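PDB 7C4D: putative esterase from Uncultured bacterium, which probably hydrolyses carboxylic ester bonds, as an alpha/beta-hydrolase-fold esterase of marine origin. Local coordinates for residues P25-H30 and E76-F81; T101-T106 and K114-A119. All blocks are in the same frame, centred on the assembly; numbering follows the deposited sequence.

Contact 1. Residues P25-H30 and E76-F81; sequences PLIILH and EDLHEF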
ATOM      1  N   PRO A  25      16.186   9.218   4.116  1.00 45.82           N
ATOM      2  CA  PRO A  25      14.727   9.198   4.179  1.00 41.50           C
ATOM      3  C   PRO A  25      14.264   7.822   3.757  1.00 40.37           C
ATOM      4  O   PRO A  25      14.914   7.139   2.967  1.00 42.45           O
ATOM      5  CB  PRO A  25      14.278  10.209   3.129  1.00 48.39           C
ATOM      6  CG  PRO A  25      15.523  11.057   2.950  1.00 56.07           C
ATOM      7  CD  PRO A  25      16.691  10.110   3.069  1.00 43.24           C
ATOM      8  N   LEU A  26      13.136   7.428   4.343  1.00 39.36           N
ATOM      9  CA  LEU A  26      12.492   6.174   4.037  1.00 37.69           C
ATOM     10  C   LEU A  26      10.998   6.483   3.976  1.00 43.88           C
ATOM     11  O   LEU A  26      10.405   6.878   4.978  1.00 41.80           O
ATOM     12  CB  LEU A  26      12.855   5.169   5.136  1.00 38.29           C
ATOM     13  CG  LEU A  26      12.159   3.799   5.087  1.00 44.32           C
ATOM     14  CD1 LEU A  26      12.363   3.133   3.748  1.00 44.75           C
ATOM     15  CD2 LEU A  26      12.693   2.889   6.204  1.00 45.66           C
ATOM     16  N   ILE A  27      10.414   6.295   2.789  1.00 39.96           N
ATOM     17  CA  ILE A  27       9.003   6.546   2.565  1.00 37.63           C
ATOM     18  C   ILE A  27       8.269   5.214   2.564  1.00 37.76           C
ATOM     19  O   ILE A  27       8.676   4.304   1.827  1.00 42.47           O
ATOM     20  CB  ILE A  27       8.788   7.338   1.241  1.00 41.27           C
ATOM     21  CG1 ILE A  27       9.433   8.725   1.297  1.00 37.44           C
ATOM     22  CG2 ILE A  27       7.303   7.425   0.901  1.00 39.22           C
ATOM     23  CD1 ILE A  27       9.405   9.530  -0.004  1.00 42.66           C
ATOM     24  N   ILE A  28       7.184   5.120   3.361  1.00 34.81           N
ATOM     25  CA  ILE A  28       6.382   3.902   3.385  1.00 34.91           C
ATOM     26  C   ILE A  28       4.996   4.211   2.784  1.00 40.34           C
ATOM     27  O   ILE A  28       4.373   5.197   3.164  1.00 41.64           O
ATOM     28  CB  ILE A  28       6.322   3.313   4.809  1.00 32.58           C
ATOM     29  CG1 ILE A  28       7.717   3.195   5.428  1.00 37.66           C
ATOM     30  CG2 ILE A  28       5.577   1.986   4.904  1.00 30.38           C
ATOM     31  CD1 ILE A  28       7.734   2.462   6.807  1.00 38.42           C
ATOM     32  N   LEU A  29       4.544   3.375   1.839  1.00 38.41           N
ATOM     33  CA  LEU A  29       3.250   3.501   1.164  1.00 41.37           C
ATOM     34  C   LEU A  29       2.392   2.264   1.431  1.00 40.15           C
ATOM     35  O   LEU A  29       2.728   1.139   1.035  1.00 39.71           O
ATOM     36  CB  LEU A  29       3.444   3.654  -0.353  1.00 37.86           C
ATOM     37  CG  LEU A  29       4.303   4.808  -0.840  1.00 41.65           C
ATOM     38  CD1 LEU A  29       4.272   4.854  -2.360  1.00 50.06           C
ATOM     39  CD2 LEU A  29       3.790   6.104  -0.274  1.00 49.47           C
ATOM     40  N   HIS A  30       1.264   2.480   2.103  1.00 37.03           N
ATOM     41  CA  HIS A  30       0.297   1.438   2.393  1.00 35.52           C
ATOM     42  C   HIS A  30      -0.415   0.950   1.101  1.00 41.39           C
ATOM     43  O   HIS A  30      -0.311   1.536   0.006  1.00 38.58           O
ATOM     44  CB  HIS A  30      -0.691   2.007   3.414  1.00 38.99           C
ATOM     45  CG  HIS A  30      -1.496   3.119   2.838  1.00 43.24           C
ATOM     46  ND1 HIS A  30      -2.607   2.894   2.044  1.00 40.16           N
ATOM     47  CD2 HIS A  30      -1.319   4.455   2.856  1.00 44.45           C
ATOM     48  CE1 HIS A  30      -3.095   4.034   1.626  1.00 41.84           C
ATOM     49  NE2 HIS A  30      -2.327   5.018   2.115  1.00 46.32           N
ATOM     50  N   GLU A  76       2.573  10.567  -9.142  1.00 49.68           N
ATOM     51  CA  GLU A  76       2.799  12.003  -9.203  1.00 54.56           C
ATOM     52  C   GLU A  76       2.668  12.635  -7.817  1.00 45.81           C
ATOM     53  O   GLU A  76       3.443  13.530  -7.480  1.00 50.69           O
ATOM     54  CB  GLU A  76       1.896  12.703 -10.239  1.00 58.42           C
ATOM     55  CG  GLU A  76       2.519  14.011 -10.733  1.00 61.72           C
ATOM     56  CD  GLU A  76       3.880  13.797 -11.384  1.00 69.21           C
ATOM     57  OE1 GLU A  76       4.037  12.771 -12.098  1.00 71.98           O
ATOM     58  OE2 GLU A  76       4.791  14.621 -11.148  1.00 68.17           O
ATOM     59  N   ASP A  77       1.627  12.223  -7.084  1.00 45.39           N
ATOM     60  CA  ASP A  77       1.441  12.554  -5.668  1.00 47.25           C
ATOM     61  C   ASP A  77       2.717  12.298  -4.870  1.00 48.90           C
ATOM     62  O   ASP A  77       3.184  13.190  -4.153  1.00 49.70           O
ATOM     63  CB  ASP A  77       0.298  11.752  -5.047  1.00 46.77           C
ATOM     64  CG  ASP A  77      -1.073  12.083  -5.622  1.00 52.49           C
ATOM     65  OD1 ASP A  77      -1.180  13.088  -6.388  1.00 52.18           O
ATOM     66  OD2 ASP A  77      -2.025  11.351  -5.289  1.00 50.31           O
ATOM     67  N   LEU A  78       3.293  11.101  -5.068  1.00 47.62           N
ATOM     68  CA  LEU A  78       4.553  10.707  -4.455  1.00 46.27           C
ATOM     69  C   LEU A  78       5.657  11.662  -4.872  1.00 47.97           C
ATOM     70  O   LEU A  78       6.381  12.170  -4.007  1.00 45.44           O
ATOM     71  CB  LEU A  78       4.899   9.245  -4.793  1.00 44.23           C
ATOM     72  CG  LEU A  78       6.177   8.711  -4.134  1.00 47.56           C
ATOM     73  CD1 LEU A  78       6.166   8.932  -2.609  1.00 40.29           C
ATOM     74  CD2 LEU A  78       6.357   7.235  -4.470  1.00 42.98           C
ATOM     75  N   HIS A  79       5.767  11.916  -6.194  1.00 49.12           N
ATOM     76  CA  HIS A  79       6.827  12.779  -6.733  1.00 46.65           C
ATOM     77  C   HIS A  79       6.756  14.207  -6.159  1.00 50.18           C
ATOM     78  O   HIS A  79       7.766  14.799  -5.754  1.00 46.26           O
ATOM     79  CB  HIS A  79       6.788  12.771  -8.268  1.00 51.32           C
ATOM     80  CG  HIS A  79       7.845  13.597  -8.910  1.00 62.30           C
ATOM     81  ND1 HIS A  79       7.704  14.107 -10.177  1.00 75.40           N
ATOM     82  CD2 HIS A  79       9.065  13.987  -8.482  1.00 68.88           C
ATOM     83  CE1 HIS A  79       8.784  14.784 -10.500  1.00 67.95           C
ATOM     84  NE2 HIS A  79       9.631  14.720  -9.484  1.00 71.50           N
ATOM     85  N   GLU A  80       5.531  14.747  -6.100  1.00 49.62           N
ATOM     86  CA  GLU A  80       5.256  16.057  -5.519  1.00 56.55           C
ATOM     87  C   GLU A  80       5.591  16.101  -4.021  1.00 55.30           C
ATOM     88  O   GLU A  80       6.163  17.082  -3.551  1.00 51.28           O
ATOM     89  CB  GLU A  80       3.782  16.452  -5.705  1.00 62.47           C
ATOM     90  CG  GLU A  80       3.361  16.665  -7.152  1.00 70.91           C
ATOM     91  CD  GLU A  80       4.251  17.580  -7.979  1.00 80.25           C
ATOM     92  OE1 GLU A  80       4.415  17.298  -9.197  1.00 89.92           O
ATOM     93  OE2 GLU A  80       4.773  18.575  -7.411  1.00 75.18           O
ATOM     94  N   PHE A  81       5.207  15.058  -3.273  1.00 44.68           N
ATOM     95  CA  PHE A  81       5.571  14.937  -1.865  1.00 47.31           C
ATOM     96  C   PHE A  81       7.083  15.024  -1.652  1.00 44.84           C
ATOM     97  O   PHE A  81       7.564  15.744  -0.763  1.00 48.22           O
ATOM     98  CB  PHE A  81       4.931  13.710  -1.208  1.00 48.28           C
ATOM     99  CG  PHE A  81       5.436  13.486   0.190  1.00 49.72           C
ATOM    100  CD1 PHE A  81       4.870  14.146   1.266  1.00 49.56           C
ATOM    101  CD2 PHE A  81       6.551  12.699   0.411  1.00 46.98           C
ATOM    102  CE1 PHE A  81       5.373  13.965   2.546  1.00 59.78           C
ATOM    103  CE2 PHE A  81       7.047  12.514   1.692  1.00 56.25           C
ATOM    104  CZ  PHE A  81       6.453  13.139   2.765  1.00 51.67           C
TER
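Ile27 and Leu29, alternate residues of strand 25-29, turn their side chains onto Leu78 and Phe81 of helix 76-81, one of the helices that flank the central sheet of the alpha/beta hydrolase fold. Leu78 is the hub, one methyl going to each strand residue: CD1 lies 4.0 Å from Ile27 CG2, and CD2 lies 3.8 Å from Leu29 CD1. With CG anti to the backbone N (chi1 -177°), Leu78 holds its fork out from the helix, CD1 toward Ile27 and CD2 toward Leu29. A turn further on, Phe81 offers its ring edge: Ile27 CD1 lies near the ring plane, 4.2 Å from Phe81 CE2. The elements run nearly antiparallel, at 153°, with 11.8 Å between their axes, and only side chains touch.

In the next shell, Phe16 meets the Phe81 ring edge-to-face, and Ile55 of the adjoining strand touches both Leu29 and Phe81. Asp77, on another side of the helix, forms a salt bridge with Arg58 through OD2 and accepts a hydrogen bond from Leu12 N at OD1. On the outer part of the same turn, His79 ND1 donates to Glu76 OE2 at 3.1 Å, meeting it from above the carboxylate plane.

Contact 2. Residues T101-T106 and K114-A119; sequences TAMWFT and KKLIVA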
ATOM      1  N   THR A 101       2.579   1.703  -6.975  1.00 37.73           N
ATOM      2  CA  THR A 101       2.909   3.126  -7.044  1.00 37.41           C
ATOM      3  C   THR A 101       4.418   3.299  -6.973  1.00 43.15           C
ATOM      4  O   THR A 101       5.006   4.069  -7.727  1.00 42.73           O
ATOM      5  CB  THR A 101       2.196   3.886  -5.912  1.00 38.11           C
ATOM      6  OG1 THR A 101       0.787   3.736  -6.055  1.00 45.85           O
ATOM      7  CG2 THR A 101       2.518   5.355  -5.806  1.00 33.38           C
ATOM      8  N   ALA A 102       5.051   2.540  -6.066  1.00 43.37           N
ATOM      9  CA  ALA A 102       6.475   2.722  -5.838  1.00 43.46           C
ATOM     10  C   ALA A 102       7.257   2.261  -7.070  1.00 40.54           C
ATOM     11  O   ALA A 102       8.179   2.938  -7.493  1.00 46.47           O
ATOM     12  CB  ALA A 102       6.883   1.987  -4.570  1.00 40.66           C
ATOM     13  N   MET A 103       6.861   1.123  -7.653  1.00 38.67           N
ATOM     14  CA  MET A 103       7.489   0.623  -8.867  1.00 43.51           C
ATOM     15  C   MET A 103       7.300   1.604 -10.038  1.00 44.47           C
ATOM     16  O   MET A 103       8.291   1.917 -10.705  1.00 44.35           O
ATOM     17  CB  MET A 103       6.952  -0.763  -9.211  1.00 36.00           C
ATOM     18  CG  MET A 103       7.521  -1.841  -8.346  1.00 37.62           C
ATOM     19  SD  MET A 103       7.075  -3.467  -8.956  1.00 48.43           S
ATOM     20  CE  MET A 103       5.395  -3.660  -8.345  1.00 40.62           C
ATOM     21  N   TRP A 104       6.070   2.150 -10.210  1.00 46.72           N
ATOM     22  CA  TRP A 104       5.787   3.184 -11.213  0.50 46.13           C
ATOM     23  C   TRP A 104       6.719   4.371 -11.020  1.00 45.07           C
ATOM     24  O   TRP A 104       7.420   4.751 -11.953  1.00 45.88           O
ATOM     25  CB  TRP A 104       4.324   3.653 -11.155  0.50 46.62           C
ATOM     26  CG  TRP A 104       3.427   2.955 -12.125  0.50 51.76           C
ATOM     27  CD1 TRP A 104       2.923   1.693 -12.018  0.50 55.00           C
ATOM     28  CD2 TRP A 104       2.938   3.483 -13.372  0.50 58.31           C
ATOM     29  NE1 TRP A 104       2.144   1.397 -13.105  0.50 59.74           N
ATOM     30  CE2 TRP A 104       2.133   2.477 -13.953  0.50 61.64           C
ATOM     31  CE3 TRP A 104       3.082   4.707 -14.039  0.50 55.69           C
ATOM     32  CZ2 TRP A 104       1.488   2.661 -15.180  0.50 67.29           C
ATOM     33  CZ3 TRP A 104       2.445   4.883 -15.250  0.50 61.26           C
ATOM     34  CH2 TRP A 104       1.662   3.872 -15.813  0.50 64.40           C
ATOM     35  N   PHE A 105       6.724   4.925  -9.789  1.00 42.84           N
ATOM     36  CA  PHE A 105       7.561   6.067  -9.458  1.00 41.06           C
ATOM     37  C   PHE A 105       9.050   5.815  -9.711  1.00 42.16           C
ATOM     38  O   PHE A 105       9.745   6.716 -10.179  1.00 41.19           O
ATOM     39  CB  PHE A 105       7.270   6.635  -8.061  1.00 41.83           C
ATOM     40  CG  PHE A 105       8.270   7.688  -7.643  1.00 49.20           C
ATOM     41  CD1 PHE A 105       8.067   9.032  -7.949  1.00 50.06           C
ATOM     42  CD2 PHE A 105       9.435   7.334  -6.960  1.00 47.06           C
ATOM     43  CE1 PHE A 105       9.032   9.981  -7.623  1.00 41.31           C
ATOM     44  CE2 PHE A 105      10.382   8.290  -6.608  1.00 42.79           C
ATOM     45  CZ  PHE A 105      10.176   9.607  -6.940  1.00 46.06           C
ATOM     46  N   THR A 106       9.529   4.607  -9.371  1.00 41.16           N
ATOM     47  CA  THR A 106      10.945   4.255  -9.422  1.00 39.47           C
ATOM     48  C   THR A 106      11.426   4.140 -10.877  1.00 42.88           C
ATOM     49  O   THR A 106      12.523   4.586 -11.201  1.00 42.08           O
ATOM     50  CB  THR A 106      11.190   2.933  -8.657  1.00 41.81           C
ATOM     51  OG1 THR A 106      10.919   3.170  -7.270  1.00 39.44           O
ATOM     52  CG2 THR A 106      12.587   2.365  -8.826  1.00 35.13           C
ATOM     53  N   LYS A 114      16.938   5.309  -3.851  1.00 45.93           N
ATOM     54  CA  LYS A 114      18.171   4.640  -3.476  1.00 47.19           C
ATOM     55  C   LYS A 114      17.936   3.140  -3.517  1.00 44.15           C
ATOM     56  O   LYS A 114      18.687   2.428  -4.149  1.00 43.79           O
ATOM     57  CB  LYS A 114      18.653   5.036  -2.078  1.00 54.26           C
ATOM     58  CG  LYS A 114      18.888   6.520  -1.831  1.00 65.38           C
ATOM     59  CD  LYS A 114      18.939   6.836  -0.350  1.00 70.10           C
ATOM     60  CE  LYS A 114      19.291   8.269  -0.002  1.00 83.33           C
ATOM     61  NZ  LYS A 114      20.750   8.519  -0.102  1.00 88.69           N
ATOM     62  N   LYS A 115      16.907   2.652  -2.818  1.00 41.63           N
ATOM     63  CA  LYS A 115      16.622   1.231  -2.835  1.00 41.46           C
ATOM     64  C   LYS A 115      15.122   1.071  -2.687  1.00 41.66           C
ATOM     65  O   LYS A 115      14.480   1.946  -2.115  1.00 38.78           O
ATOM     66  CB  LYS A 115      17.287   0.511  -1.657  1.00 45.98           C
ATOM     67  CG  LYS A 115      18.801   0.379  -1.687  1.00 44.16           C
ATOM     68  CD  LYS A 115      19.271  -0.852  -0.917  1.00 49.12           C
ATOM     69  CE  LYS A 115      20.779  -0.942  -0.929  1.00 57.74           C
ATOM     70  NZ  LYS A 115      21.337   0.120  -0.060  1.00 65.88           N
ATOM     71  N   LEU A 116      14.586  -0.036  -3.220  1.00 39.92           N
ATOM     72  CA  LEU A 116      13.149  -0.198  -3.265  1.00 40.08           C
ATOM     73  C   LEU A 116      12.739  -1.506  -2.587  1.00 37.88           C
ATOM     74  O   LEU A 116      13.276  -2.572  -2.890  1.00 36.83           O
ATOM     75  CB  LEU A 116      12.712  -0.177  -4.728  1.00 39.82           C
ATOM     76  CG  LEU A 116      11.283  -0.661  -5.006  1.00 46.49           C
ATOM     77  CD1 LEU A 116      10.253   0.166  -4.230  1.00 38.99           C
ATOM     78  CD2 LEU A 116      10.974  -0.645  -6.508  1.00 44.12           C
ATOM     79  N   ILE A 117      11.759  -1.422  -1.682  1.00 31.29           N
ATOM     80  CA  ILE A 117      11.214  -2.672  -1.167  1.00 33.15           C
ATOM     81  C   ILE A 117       9.757  -2.797  -1.609  1.00 33.50           C
ATOM     82  O   ILE A 117       8.973  -1.886  -1.347  1.00 32.00           O
ATOM     83  CB  ILE A 117      11.354  -2.806   0.374  1.00 35.88           C
ATOM     84  CG1 ILE A 117      12.821  -2.889   0.849  1.00 34.03           C
ATOM     85  CG2 ILE A 117      10.584  -4.022   0.834  1.00 29.15           C
ATOM     86  CD1 ILE A 117      12.979  -2.804   2.366  1.00 37.11           C
ATOM     87  N   VAL A 118       9.410  -3.915  -2.271  1.00 33.49           N
ATOM     88  CA  VAL A 118       8.047  -4.193  -2.715  1.00 38.01           C
ATOM     89  C   VAL A 118       7.463  -5.375  -1.934  1.00 40.12           C
ATOM     90  O   VAL A 118       7.945  -6.501  -2.092  1.00 40.41           O
ATOM     91  CB  VAL A 118       7.998  -4.447  -4.239  1.00 39.65           C
ATOM     92  CG1 VAL A 118       6.637  -4.970  -4.666  1.00 35.29           C
ATOM     93  CG2 VAL A 118       8.390  -3.211  -5.020  1.00 34.77           C
ATOM     94  N   ALA A 119       6.409  -5.102  -1.128  1.00 37.27           N
ATOM     95  CA  ALA A 119       5.799  -6.098  -0.233  1.00 40.61           C
ATOM     96  C   ALA A 119       4.554  -6.739  -0.859  1.00 47.29           C
ATOM     97  O   ALA A 119       3.511  -6.086  -1.040  1.00 41.43           O
ATOM     98  CB  ALA A 119       5.467  -5.485   1.112  1.00 41.79           C
TER
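Leu116 projects from strand 115-119 onto helix 101-106 and divides its two methyls between three helix residues. Its chi1 of 166° sets CG anti to the backbone N, which carries CD1 to Ala102 CB at 3.8 Å while CD2 fits between Met103 and Thr106. Met103 does not point straight at the strand; instead its chain passes across Val118 at about a right angle. A chi1 of -76° sets Met103 CG beside the backbone N, 3.7 Å from Val118 CG2; the bend at chi3 (-80°) then turns Met103 CE to 4.1 Å from Val118 CG1, so both valine branches are engaged.

Thr106 turns OG1 back along its own helix to donate to Ala102 O at 2.8 Å, a bond that arrives above the carbonyl plane, on the face opposite to the one used by Thr106 N. Thr106 OG1 also lies 3.9 Å from Leu116 CD2, and Thr106 CG2 borders the same methyl. Replacing Thr106 by a glycine would probably cost Ala102 O its hydroxyl donor and open a gap beside Leu116 CD2. Phe219 of the next strand packs on Met103 and Val118. Helix 97-108 and strand 113-119 complete, with strand 90-95, a right-handed beta-alpha-beta crossover, whose strand-to-helix turn is the probable nucleophile elbow of the hydrolase fold.

Both contacts are buried and join a helix to the same mixed sheet, with strand 90-95 lying between the two strands involved. Each is apolar across the interface, and both rest on branched aliphatic strand residues, but these meet a leucine and a ring edge in contact 1, and alanine, threonine and a bent methionine chain in contact 2, where the axes come to 9.2 Å against 11.8 Å. Polar groups differ too: a histidine-carboxylate pair on the partly exposed side of helix 76-81, against a buried hydroxyl satisfied within helix 101-106. The two helices also touch, Leu78 CD2 lying 3.7 Å from Phe105 CG, and Leu29 reaches Thr101, making one continuous core.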